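Flavoprotein (Thermotoga maritima, PDB 5V8S) is a flavo-diiron protein that probably transfers electrons through an FMN-binding flavodoxin domain to a diiron site held in a metallo-beta-lactamase-like domain. Local coordinates at residues 245-248 with 249-252; 194-197 with 198-202. The protein carries 1 engineered substitution. All coordinates share one frame; numbering follows the deposited sequence.

Contact 1. Residues 245-248 with 249-252; sequences KKDP and QRLL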
loop_
_atom_site.group_PDB
_atom_site.type_symbol
_atom_site.label_atom_id
_atom_site.label_comp_id
_atom_site.label_asym_id
_atom_site.label_seq_id
_atom_site.Cartn_x
_atom_site.Cartn_y
_atom_site.Cartn_z
ATOM N N LYS A 245 -2.905 32.332 -17.748
ATOM C CA LYS A 245 -3.215 33.486 -18.580
ATOM C C LYS A 245 -1.997 34.098 -19.250
ATOM O O LYS A 245 -2.125 34.693 -20.321
ATOM C CB LYS A 245 -3.899 34.561 -17.723
ATOM C CG LYS A 245 -5.341 34.232 -17.373
ATOM C CD LYS A 245 -5.894 35.128 -16.257
ATOM C CE LYS A 245 -5.976 36.581 -16.661
ATOM N NZ LYS A 245 -6.542 37.422 -15.551
ATOM N N LYS A 246 -0.819 33.962 -18.655
ATOM C CA LYS A 246 0.373 34.561 -19.234
ATOM C C LYS A 246 1.008 33.644 -20.277
ATOM O O LYS A 246 1.391 34.103 -21.355
ATOM C CB LYS A 246 1.336 34.912 -18.104
ATOM C CG LYS A 246 2.742 35.321 -18.521
ATOM C CD LYS A 246 3.575 35.661 -17.286
ATOM C CE LYS A 246 4.981 35.099 -17.380
ATOM N NZ LYS A 246 5.754 35.228 -16.095
ATOM N N ASP A 247 1.118 32.343 -19.991
ATOM C CA ASP A 247 1.903 31.436 -20.829
ATOM C C ASP A 247 1.282 30.041 -20.795
ATOM O O ASP A 247 1.886 29.086 -20.296
ATOM C CB ASP A 247 3.350 31.408 -20.329
ATOM C CG ASP A 247 4.312 30.723 -21.281
ATOM O OD1 ASP A 247 3.926 30.299 -22.380
ATOM O OD2 ASP A 247 5.491 30.606 -20.905
ATOM N N PRO A 248 0.058 29.886 -21.319
ATOM C CA PRO A 248 -0.538 28.535 -21.352
ATOM C C PRO A 248 0.280 27.527 -22.140
ATOM O O PRO A 248 0.191 26.328 -21.852
ATOM C CB PRO A 248 -1.923 28.767 -21.991
ATOM C CG PRO A 248 -1.749 30.007 -22.783
ATOM C CD PRO A 248 -0.820 30.874 -21.976
ATOM N N GLN A 249 1.078 27.954 -23.125
ATOM C CA GLN A 249 1.853 26.984 -23.889
ATOM C C GLN A 249 2.898 26.310 -23.013
ATOM O O GLN A 249 3.261 25.155 -23.258
ATOM C CB GLN A 249 2.515 27.638 -25.107
ATOM C CG GLN A 249 3.007 26.631 -26.143
ATOM C CD GLN A 249 1.911 25.678 -26.627
ATOM O OE1 GLN A 249 0.813 26.102 -27.008
ATOM N NE2 GLN A 249 2.213 24.387 -26.624
ATOM N N ARG A 250 3.368 26.998 -21.972
ATOM C CA ARG A 250 4.331 26.377 -21.066
ATOM C C ARG A 250 3.714 25.162 -20.391
ATOM O O ARG A 250 4.377 24.133 -20.204
ATOM C CB ARG A 250 4.781 27.389 -20.013
ATOM C CG ARG A 250 5.848 26.879 -19.068
ATOM C CD ARG A 250 6.273 27.994 -18.121
ATOM N NE ARG A 250 7.301 27.587 -17.181
ATOM C CZ ARG A 250 7.845 28.394 -16.281
ATOM N NH1 ARG A 250 7.471 29.665 -16.208
ATOM N NH2 ARG A 250 8.773 27.931 -15.453
ATOM N N LEU A 251 2.446 25.275 -20.008
ATOM C CA LEU A 251 1.760 24.159 -19.380
ATOM C C LEU A 251 1.517 23.038 -20.383
ATOM O O LEU A 251 1.716 21.858 -20.062
ATOM C CB LEU A 251 0.452 24.646 -18.759
ATOM C CG LEU A 251 -0.456 23.539 -18.227
ATOM C CD1 LEU A 251 0.108 22.927 -16.954
ATOM C CD2 LEU A 251 -1.840 24.052 -17.992
ATOM N N LEU A 252 1.083 23.378 -21.600
ATOM C CA LEU A 252 0.875 22.338 -22.604
ATOM C C LEU A 252 2.183 21.616 -22.925
ATOM O O LEU A 252 2.202 20.386 -23.062
ATOM C CB LEU A 252 0.204 22.929 -23.850
ATOM C CG LEU A 252 -1.219 23.452 -23.549
ATOM C CD1 LEU A 252 -1.811 24.218 -24.744
ATOM C CD2 LEU A 252 -2.187 22.349 -23.089
HETATM O O HOH W 1 5.804 31.567 -17.976
HETATM O O HOH W 2 1.504 30.724 -24.222
#

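Contact 2. Residues 194-197 with 198-202; sequences SNES and VVERY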
loop_
_atom_site.group_PDB
_atom_site.type_symbol
_atom_site.label_atom_id
_atom_site.label_comp_id
_atom_site.label_asym_id
_atom_site.label_seq_id
_atom_site.Cartn_x
_atom_site.Cartn_y
_atom_site.Cartn_z
ATOM N N SER A 194 1.239 34.163 -12.888
ATOM C CA SER A 194 1.921 35.447 -12.993
ATOM C C SER A 194 3.178 35.554 -12.134
ATOM O O SER A 194 3.951 36.506 -12.312
ATOM C CB SER A 194 0.946 36.582 -12.644
ATOM O OG SER A 194 0.434 36.441 -11.335
ATOM N N ASN A 195 3.398 34.616 -11.219
ATOM C CA ASN A 195 4.552 34.633 -10.323
ATOM C C ASN A 195 5.445 33.443 -10.669
ATOM O O ASN A 195 5.021 32.286 -10.547
ATOM C CB ASN A 195 4.074 34.571 -8.873
ATOM C CG ASN A 195 5.190 34.690 -7.878
ATOM O OD1 ASN A 195 6.132 33.893 -7.880
ATOM N ND2 ASN A 195 5.100 35.700 -7.015
ATOM N N GLU A 196 6.677 33.724 -11.099
ATOM C CA GLU A 196 7.547 32.665 -11.617
ATOM C C GLU A 196 7.961 31.677 -10.537
ATOM O O GLU A 196 8.108 30.479 -10.822
ATOM C CB GLU A 196 8.796 33.270 -12.263
ATOM C CG GLU A 196 9.865 32.235 -12.665
ATOM C CD GLU A 196 9.388 31.292 -13.758
ATOM O OE1 GLU A 196 8.362 31.596 -14.399
ATOM O OE2 GLU A 196 10.042 30.250 -13.981
ATOM N N SER A 197 8.171 32.140 -9.304
ATOM C CA SER A 197 8.569 31.203 -8.258
ATOM C C SER A 197 7.425 30.262 -7.907
ATOM O O SER A 197 7.668 29.089 -7.597
ATOM C CB SER A 197 9.075 31.947 -7.019
ATOM O OG SER A 197 8.007 32.480 -6.248
ATOM N N VAL A 198 6.181 30.747 -7.971
ATOM C CA VAL A 198 5.026 29.872 -7.783
ATOM C C VAL A 198 4.951 28.846 -8.909
ATOM O O VAL A 198 4.720 27.658 -8.672
ATOM C CB VAL A 198 3.726 30.697 -7.686
ATOM C CG1 VAL A 198 2.480 29.793 -7.723
ATOM C CG2 VAL A 198 3.738 31.576 -6.425
ATOM N N VAL A 199 5.128 29.286 -10.152
ATOM C CA VAL A 199 5.051 28.350 -11.272
ATOM C C VAL A 199 6.078 27.235 -11.110
ATOM O O VAL A 199 5.770 26.052 -11.307
ATOM C CB VAL A 199 5.208 29.089 -12.611
ATOM C CG1 VAL A 199 5.429 28.097 -13.744
ATOM C CG2 VAL A 199 3.986 29.950 -12.879
ATOM N N GLU A 200 7.317 27.593 -10.735
ATOM C CA GLU A 200 8.366 26.582 -10.616
ATOM C C GLU A 200 8.067 25.585 -9.507
ATOM O O GLU A 200 8.334 24.390 -9.663
ATOM C CB GLU A 200 9.724 27.244 -10.384
ATOM C CG GLU A 200 10.225 27.958 -11.626
ATOM C CD GLU A 200 11.521 28.722 -11.408
ATOM O OE1 GLU A 200 12.312 28.314 -10.536
ATOM O OE2 GLU A 200 11.749 29.733 -12.114
ATOM N N ARG A 201 7.546 26.045 -8.367
ATOM C CA ARG A 201 7.159 25.132 -7.302
ATOM C C ARG A 201 5.960 24.285 -7.702
ATOM O O ARG A 201 5.795 23.182 -7.192
ATOM C CB ARG A 201 6.860 25.972 -6.065
ATOM C CG ARG A 201 6.207 25.318 -4.932
ATOM C CD ARG A 201 5.992 26.329 -3.790
ATOM N NE ARG A 201 6.708 27.600 -3.981
ATOM C CZ ARG A 201 6.163 28.804 -3.813
ATOM N NH1 ARG A 201 4.892 28.934 -3.422
ATOM N NH2 ARG A 201 6.901 29.884 -4.026
ATOM N N TYR A 202 5.091 24.810 -8.574
ATOM C CA TYR A 202 3.838 24.148 -8.926
ATOM C C TYR A 202 4.043 22.996 -9.908
ATOM O O TYR A 202 3.367 21.968 -9.804
ATOM C CB TYR A 202 2.880 25.197 -9.500
ATOM C CG TYR A 202 1.560 24.659 -10.014
ATOM C CD1 TYR A 202 0.685 23.973 -9.182
ATOM C CD2 TYR A 202 1.159 24.882 -11.333
ATOM C CE1 TYR A 202 -0.521 23.504 -9.640
ATOM C CE2 TYR A 202 -0.068 24.410 -11.805
ATOM C CZ TYR A 202 -0.895 23.710 -10.946
ATOM O OH TYR A 202 -2.115 23.254 -11.401
#

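Contact 1. Residues 245-248 with 249-252
Asp-247 and Arg-250 meet at an N-cap, the start of helix 248-260, where an acidic side chain folds over the first turn to receive a backbone N-H. With CG anti to the backbone N (chi1 -168°), the carboxylate swings forward over the turn, and OD1 takes a weak bond of 3.4 Å from Arg-250 N. The same N-H gives its other bond to Asp-247 O at 3.1 Å, reaching that oxygen from above the carbonyl plane. A water extends the cap: it donates to Asp-247 OD1 and accepts from Gln-249 N, so the Gln-249 N-H reaches the aspartate through solvent. Pro-248, which follows the cap and has no N-H to offer, sets its ring against Leu-236 of strand 235-238. Its carbonyl starts the regular pattern, since Leu-252 N bonds to Pro-248 O at 3.1 Å, nearly straight (165°) and in the carbonyl plane. Gln-249 NE2 hydrogen-bonds Asn-253 OD1, one turn further along the helix. Asp-247 is itself positioned by Asp-193, which accepts from its backbone N. Arg-250 crosses the aspartate at about a right angle, and its extended chain carries the guanidinium on to a salt bridge with Glu-196. Between the two side chains, a second water donates to Asp-247 OD2 at 3.1 Å and accepts from Arg-250 NH1 at the edge of the guanidinium.

Contact 2. Residues 194-197 with 198-202
From Asn-195 O to Val-199 N, at 3.0 Å, runs the first of four successive i to i+4 backbone bonds in helix 196-214. Asn-195 is the N-cap: chi1 of -176° sets its amide over the first turn, where OD1 accepts from Val-198 N at 3.1 Å and, more weakly, from Ser-197 N. Ser-197 OG donates to the same OD1 at 2.9 Å, a third grip on this one oxygen that helps fix the amide's rotation. Val-198 CG2 lies 3.6 Å from Asn-195 OD1, the two side chains crossing at about a right angle. Glu-196, right after the cap, bends at chi2 (65°) so that its carboxylate meets that of Glu-200, one turn further along, the two planes 65° apart. Glu-196 OE2 comes within 2.6 Å of Glu-200 OE2, which suggests that one acid holds a proton; the other oxygen of Glu-196, OE1, pairs with Arg-250. Arg-201, bent at chi3, brings one guanidinium face to Val-198 CA, which lies off-centre, toward the rim. Val-199 and Glu-200 rest on Arg-250 of helix 248-260, while Val-199 and Tyr-202 pack on Trp-244, in the loop that leads from strand 235-238 into that helix.

Two N-caps, one built on an aspartate and the other on an asparagine, meet where helices 196-214 and 248-260 begin, with the centres of contacts 1 and 2 about 12 Å apart. Arg-250 joins them: its NH1 makes a salt bridge to Glu-196 OE1 at 2.8 Å, and its CZ packs 3.5 Å from Val-199 CG1. Asp-193, just ahead of contact 2, adds a second tie by accepting from the backbone N of Lys-245, Lys-246 and Asp-247 in contact 1. Neither contact supplies a ligand to the mu-oxo-diiron centre. The side chain of Leu-251 is about 14 Å from it, and His-240, which does line that pocket, lies shortly before contact 1 in the chain.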